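Local coordinates for protein regulator of nonsense transcripts 2 (Homo sapiens, PDB 4CEM) that acts as a core factor of nonsense-mediated mRNA decay, the fragment here being the first of its three MIF4G domains, at residues Leu80-Val94 and Phe113-Val127. Residues are numbered along the deposited sequence; the frame is centred on the assembly and turned at random.
Sequences LNLSKYIAEAVASIV and FHQRYADFAPSLLQV
Phe120 meets Ile93 at the rim of its ring, where CD1 of Ile93 lies in the ring plane, 3.8 Å from CZ of Phe120, while CB of Phe113 sits over the centre of one face. The Tyr117 ring carries CG of Arg116 over one face, near the rim, and Ile86 CD1 comes in obliquely, 3.8 Å from Tyr117 CB. These rings belong to the all-helical MIF4G fold, in which helix 86-95 packs against helix 120-137 and the end of helix 103-116; the axes of segments 86-94 and 120-127 cross at -46°. Phe113, near the end of helix 103-116, is large enough to reach Leu82, Ile86 and Ala89: CD1 of Leu82 and CB of Ala89 both touch its outer end, and Phe77 meets it edge-to-face. Small Ala89 lets the ring come close to helix 86-95. Further along, Val90 is a knob in the hole formed by Phe120, Ser123, Leu124 and Val127. Its chi1 of 165° sets CG1 anti to the backbone N and sends it to within 3.5 Å of Val127 CG2, while Val90 CG2 turns to the Phe120 ring. A branched but short side chain suits this hole, since Val90 CG1 also lies 3.5 Å from Leu124 CA. Ser123, compact enough to fit between Ile86 and Val90, apparently donates to Asp119 O, a bond modelled too short to be taken literally. At the other end a tyrosine is apt: its apolar ring packs on Ile86 and Leu82, while its hydroxyl serves backbone and water. The backbone N of Leu82 donates to Tyr117 OH at 2.9 Å, with an N-H...O angle of 159°. A water donates to Leu80 O and accepts from both Arg116 NH1 and Tyr117 OH, the last at 2.7 Å.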
loop_
_atom_site.group_PDB
_atom_site.type_symbol
_atom_site.label_atom_id
_atom_site.label_comp_id
_atom_site.label_asym_id
_atom_site.label_seq_id
_atom_site.Cartn_x
_atom_site.Cartn_y
_atom_site.Cartn_z
ATOM N N LEU A 80 -10.614 25.756 -12.946
ATOM C CA LEU A 80 -10.073 26.560 -11.864
ATOM C C LEU A 80 -8.610 26.931 -12.092
ATOM O O LEU A 80 -7.843 26.161 -12.658
ATOM C CB LEU A 80 -10.163 25.785 -10.549
ATOM C CG LEU A 80 -11.515 25.290 -10.049
ATOM C CD1 LEU A 80 -11.330 24.589 -8.718
ATOM C CD2 LEU A 80 -12.484 26.445 -9.895
ATOM N N ASN A 81 -8.228 28.119 -11.631
ATOM C CA ASN A 81 -6.818 28.488 -11.516
ATOM C C ASN A 81 -6.401 28.238 -10.081
ATOM O O ASN A 81 -6.675 29.048 -9.204
ATOM C CB ASN A 81 -6.589 29.959 -11.895
ATOM C CG ASN A 81 -5.125 30.362 -11.829
ATOM O OD1 ASN A 81 -4.312 29.715 -11.170
ATOM N ND2 ASN A 81 -4.781 31.431 -12.528
ATOM N N LEU A 82 -5.738 27.111 -9.852
ATOM C CA LEU A 82 -5.355 26.690 -8.503
ATOM C C LEU A 82 -3.927 27.119 -8.142
ATOM O O LEU A 82 -3.385 26.666 -7.135
ATOM C CB LEU A 82 -5.529 25.167 -8.366
ATOM C CG LEU A 82 -6.978 24.665 -8.244
ATOM C CD1 LEU A 82 -7.128 23.260 -8.804
ATOM C CD2 LEU A 82 -7.470 24.700 -6.802
ATOM N N SER A 83 -3.342 28.010 -8.947
ATOM C CA SER A 83 -1.976 28.504 -8.736
ATOM C C SER A 83 -1.656 28.889 -7.299
ATOM O O SER A 83 -0.558 28.610 -6.826
ATOM C CB SER A 83 -1.688 29.712 -9.622
ATOM O OG SER A 83 -1.428 29.317 -10.954
ATOM N N LYS A 84 -2.607 29.531 -6.617
ATOM C CA LYS A 84 -2.396 30.009 -5.255
ATOM C C LYS A 84 -2.790 29.013 -4.175
ATOM O O LYS A 84 -2.531 29.266 -2.998
ATOM C CB LYS A 84 -3.171 31.308 -5.031
ATOM C CG LYS A 84 -2.679 32.489 -5.858
ATOM C CD LYS A 84 -3.578 33.699 -5.636
ATOM C CE LYS A 84 -3.540 34.683 -6.801
ATOM N NZ LYS A 84 -2.258 35.446 -6.880
ATOM N N TYR A 85 -3.410 27.891 -4.544
ATOM C CA TYR A 85 -4.024 27.004 -3.542
ATOM C C TYR A 85 -3.376 25.612 -3.453
ATOM O O TYR A 85 -3.966 24.671 -2.903
ATOM C CB TYR A 85 -5.527 26.889 -3.803
ATOM C CG TYR A 85 -6.223 28.226 -3.932
ATOM C CD1 TYR A 85 -6.155 28.952 -5.121
ATOM C CD2 TYR A 85 -6.947 28.772 -2.866
ATOM C CE1 TYR A 85 -6.785 30.178 -5.249
ATOM C CE2 TYR A 85 -7.581 30.004 -2.984
ATOM C CZ TYR A 85 -7.495 30.698 -4.181
ATOM O OH TYR A 85 -8.111 31.915 -4.334
ATOM N N ILE A 86 -2.147 25.499 -3.948
ATOM C CA ILE A 86 -1.428 24.230 -3.949
ATOM C C ILE A 86 -1.320 23.665 -2.539
ATOM O O ILE A 86 -1.778 22.557 -2.271
ATOM C CB ILE A 86 -0.010 24.362 -4.565
ATOM C CG1 ILE A 86 -0.087 24.723 -6.056
ATOM C CG2 ILE A 86 0.775 23.069 -4.405
ATOM C CD1 ILE A 86 -0.771 23.677 -6.909
ATOM N N ALA A 87 -0.729 24.439 -1.636
ATOM C CA ALA A 87 -0.472 23.975 -0.271
ATOM C C ALA A 87 -1.734 23.451 0.396
ATOM O O ALA A 87 -1.689 22.439 1.091
ATOM C CB ALA A 87 0.149 25.085 0.560
ATOM N N GLU A 88 -2.856 24.127 0.163
ATOM C CA GLU A 88 -4.146 23.738 0.750
ATOM C C GLU A 88 -4.667 22.452 0.110
ATOM O O GLU A 88 -5.102 21.534 0.807
ATOM C CB GLU A 88 -5.189 24.858 0.587
ATOM C CG GLU A 88 -4.812 26.197 1.220
ATOM C CD GLU A 88 -4.021 27.111 0.286
ATOM O OE1 GLU A 88 -2.940 26.707 -0.206
ATOM O OE2 GLU A 88 -4.482 28.248 0.038
ATOM N N ALA A 89 -4.603 22.396 -1.221
ATOM C CA ALA A 89 -5.025 21.223 -1.984
ATOM C C ALA A 89 -4.190 19.998 -1.620
ATOM O O ALA A 89 -4.719 18.906 -1.442
ATOM C CB ALA A 89 -4.928 21.503 -3.475
ATOM N N VAL A 90 -2.883 20.187 -1.499
ATOM C CA VAL A 90 -2.000 19.113 -1.069
ATOM C C VAL A 90 -2.421 18.583 0.307
ATOM O O VAL A 90 -2.472 17.373 0.522
ATOM C CB VAL A 90 -0.535 19.586 -1.046
ATOM C CG1 VAL A 90 0.336 18.619 -0.263
ATOM C CG2 VAL A 90 -0.014 19.750 -2.467
ATOM N N ALA A 91 -2.749 19.490 1.225
ATOM C CA ALA A 91 -3.149 19.112 2.585
ATOM C C ALA A 91 -4.422 18.267 2.598
ATOM O O ALA A 91 -4.490 17.261 3.300
ATOM C CB ALA A 91 -3.323 20.352 3.451
ATOM N N SER A 92 -5.429 18.677 1.829
ATOM C CA SER A 92 -6.660 17.888 1.678
ATOM C C SER A 92 -6.349 16.475 1.178
ATOM O O SER A 92 -6.819 15.491 1.732
ATOM C CB SER A 92 -7.618 18.574 0.704
ATOM O OG SER A 92 -8.027 19.840 1.191
ATOM N N ILE A 93 -5.530 16.393 0.136
ATOM C CA ILE A 93 -5.137 15.116 -0.470
ATOM C C ILE A 93 -4.434 14.193 0.534
ATOM O O ILE A 93 -4.740 13.008 0.599
ATOM C CB ILE A 93 -4.235 15.341 -1.711
ATOM C CG1 ILE A 93 -5.045 15.955 -2.859
ATOM C CG2 ILE A 93 -3.584 14.043 -2.163
ATOM C CD1 ILE A 93 -4.199 16.540 -3.966
ATOM N N VAL A 94 -3.506 14.724 1.321
ATOM C CA VAL A 94 -2.784 13.883 2.278
ATOM C C VAL A 94 -3.668 13.404 3.439
ATOM O O VAL A 94 -3.528 12.271 3.901
ATOM C CB VAL A 94 -1.536 14.593 2.832
ATOM C CG1 VAL A 94 -0.863 13.734 3.894
ATOM C CG2 VAL A 94 -0.567 14.909 1.703
ATOM N N PHE A 113 -2.827 17.755 -11.337
ATOM C CA PHE A 113 -2.141 18.823 -10.594
ATOM C C PHE A 113 -0.691 18.915 -11.030
ATOM O O PHE A 113 -0.220 19.967 -11.448
ATOM C CB PHE A 113 -2.187 18.564 -9.081
ATOM C CG PHE A 113 -3.352 19.208 -8.381
ATOM C CD1 PHE A 113 -3.331 20.567 -8.078
ATOM C CD2 PHE A 113 -4.463 18.463 -8.014
ATOM C CE1 PHE A 113 -4.393 21.167 -7.426
ATOM C CE2 PHE A 113 -5.532 19.058 -7.363
ATOM C CZ PHE A 113 -5.497 20.413 -7.068
ATOM N N HIS A 114 0.004 17.789 -10.933
ATOM C CA HIS A 114 1.416 17.720 -11.281
ATOM C C HIS A 114 1.678 18.195 -12.673
ATOM O O HIS A 114 2.631 18.920 -12.896
ATOM C CB HIS A 114 1.926 16.299 -11.127
ATOM C CG HIS A 114 3.340 16.106 -11.615
ATOM N ND1 HIS A 114 4.388 16.720 -11.046
ATOM C CD2 HIS A 114 3.851 15.329 -12.655
ATOM C CE1 HIS A 114 5.515 16.360 -11.688
ATOM N NE2 HIS A 114 5.179 15.507 -12.674
ATOM N N GLN A 115 0.824 17.806 -13.619
ATOM C CA GLN A 115 1.024 18.159 -15.029
ATOM C C GLN A 115 0.728 19.632 -15.315
ATOM O O GLN A 115 1.202 20.176 -16.316
ATOM C CB GLN A 115 0.196 17.256 -15.954
ATOM C CG GLN A 115 0.727 15.831 -16.068
ATOM C CD GLN A 115 -0.309 14.841 -16.594
ATOM O OE1 GLN A 115 -1.040 15.135 -17.536
ATOM N NE2 GLN A 115 -0.361 13.661 -15.994
ATOM N N ARG A 116 -0.051 20.276 -14.452
ATOM C CA ARG A 116 -0.367 21.687 -14.635
ATOM C C ARG A 116 0.523 22.624 -13.809
ATOM O O ARG A 116 0.881 23.691 -14.297
ATOM C CB ARG A 116 -1.833 21.949 -14.313
ATOM C CG ARG A 116 -2.307 23.322 -14.756
ATOM C CD ARG A 116 -3.821 23.390 -14.814
ATOM N NE ARG A 116 -4.358 22.822 -16.049
ATOM C CZ ARG A 116 -5.654 22.803 -16.364
ATOM N NH1 ARG A 116 -6.566 23.313 -15.536
ATOM N NH2 ARG A 116 -6.047 22.270 -17.513
ATOM N N TYR A 117 0.883 22.209 -12.590
ATOM C CA TYR A 117 1.563 23.070 -11.612
ATOM C C TYR A 117 2.905 22.529 -11.098
ATOM O O TYR A 117 2.951 21.509 -10.408
ATOM C CB TYR A 117 0.654 23.282 -10.402
ATOM C CG TYR A 117 -0.727 23.786 -10.746
ATOM C CD1 TYR A 117 -0.954 25.136 -11.001
ATOM C CD2 TYR A 117 -1.813 22.923 -10.793
ATOM C CE1 TYR A 117 -2.220 25.606 -11.303
ATOM C CE2 TYR A 117 -3.081 23.391 -11.095
ATOM C CZ TYR A 117 -3.274 24.730 -11.349
ATOM O OH TYR A 117 -4.523 25.194 -11.652
ATOM N N ALA A 118 3.982 23.254 -11.394
ATOM C CA ALA A 118 5.328 22.915 -10.918
ATOM C C ALA A 118 5.454 22.812 -9.399
ATOM O O ALA A 118 6.254 22.028 -8.905
ATOM C CB ALA A 118 6.342 23.912 -11.460
ATOM N N ASP A 119 4.663 23.580 -8.657
ATOM C CA ASP A 119 4.732 23.575 -7.187
ATOM C C ASP A 119 4.146 22.341 -6.528
ATOM O O ASP A 119 4.335 22.140 -5.325
ATOM C CB ASP A 119 3.987 24.781 -6.603
ATOM C CG ASP A 119 4.663 26.083 -6.906
ATOM O OD1 ASP A 119 5.747 26.060 -7.520
ATOM O OD2 ASP A 119 4.100 27.138 -6.537
ATOM N N PHE A 120 3.421 21.527 -7.285
ATOM C CA PHE A 120 2.652 20.447 -6.680
ATOM C C PHE A 120 3.514 19.366 -6.043
ATOM O O PHE A 120 3.365 19.077 -4.859
ATOM C CB PHE A 120 1.707 19.815 -7.702
ATOM C CG PHE A 120 0.761 18.812 -7.099
ATOM C CD1 PHE A 120 -0.255 19.228 -6.244
ATOM C CD2 PHE A 120 0.889 17.459 -7.373
ATOM C CE1 PHE A 120 -1.127 18.316 -5.677
ATOM C CE2 PHE A 120 0.019 16.543 -6.806
ATOM C CZ PHE A 120 -0.990 16.970 -5.957
ATOM N N ALA A 121 4.407 18.772 -6.828
ATOM C CA ALA A 121 5.170 17.599 -6.367
ATOM C C ALA A 121 5.995 17.891 -5.114
ATOM O O ALA A 121 5.917 17.132 -4.147
ATOM C CB ALA A 121 6.056 17.043 -7.478
ATOM N N PRO A 122 6.769 18.998 -5.113
ATOM C CA PRO A 122 7.540 19.387 -3.913
ATOM C C PRO A 122 6.675 19.600 -2.662
ATOM O O PRO A 122 7.028 19.124 -1.580
ATOM C CB PRO A 122 8.203 20.697 -4.333
ATOM C CG PRO A 122 8.253 20.645 -5.823
ATOM C CD PRO A 122 6.994 19.935 -6.228
ATOM N N SER A 123 5.541 20.281 -2.819
ATOM C CA SER A 123 4.577 20.434 -1.720
ATOM C C SER A 123 4.013 19.099 -1.243
ATOM O O SER A 123 3.982 18.839 -0.037
ATOM C CB SER A 123 3.425 21.337 -2.138
ATOM O OG SER A 123 3.913 22.443 -2.877
ATOM N N LEU A 124 3.566 18.260 -2.181
ATOM C CA LEU A 124 3.009 16.938 -1.836
ATOM C C LEU A 124 4.027 16.124 -1.045
ATOM O O LEU A 124 3.725 15.606 0.036
ATOM C CB LEU A 124 2.583 16.170 -3.094
ATOM C CG LEU A 124 1.785 14.876 -2.872
ATOM C CD1 LEU A 124 0.409 15.180 -2.304
ATOM C CD2 LEU A 124 1.661 14.060 -4.154
ATOM N N LEU A 125 5.239 16.031 -1.584
ATOM C CA LEU A 125 6.323 15.331 -0.910
ATOM C C LEU A 125 6.525 15.903 0.477
ATOM O O LEU A 125 6.469 15.176 1.466
ATOM C CB LEU A 125 7.621 15.459 -1.708
ATOM C CG LEU A 125 8.883 14.875 -1.082
ATOM C CD1 LEU A 125 8.727 13.377 -0.884
ATOM C CD2 LEU A 125 10.096 15.200 -1.950
ATOM N N GLN A 126 6.744 17.212 0.547
ATOM C CA GLN A 126 7.079 17.863 1.811
ATOM C C GLN A 126 5.985 17.629 2.857
ATOM O O GLN A 126 6.281 17.280 3.998
ATOM C CB GLN A 126 7.352 19.354 1.583
ATOM C CG GLN A 126 7.855 20.104 2.806
ATOM C CD GLN A 126 6.802 21.018 3.421
ATOM O OE1 GLN A 126 6.708 21.000 4.752
ATOM N NE2 GLN A 126 6.090 21.741 2.711
ATOM N N VAL A 127 4.728 17.746 2.443
ATOM C CA VAL A 127 3.598 17.549 3.354
ATOM C C VAL A 127 3.415 16.095 3.795
ATOM O O VAL A 127 2.941 15.849 4.906
ATOM C CB VAL A 127 2.280 18.070 2.746
ATOM C CG1 VAL A 127 1.129 17.886 3.726
ATOM C CG2 VAL A 127 2.418 19.536 2.371
HETATM O O HOH W 1 -6.563 23.713 -12.625
#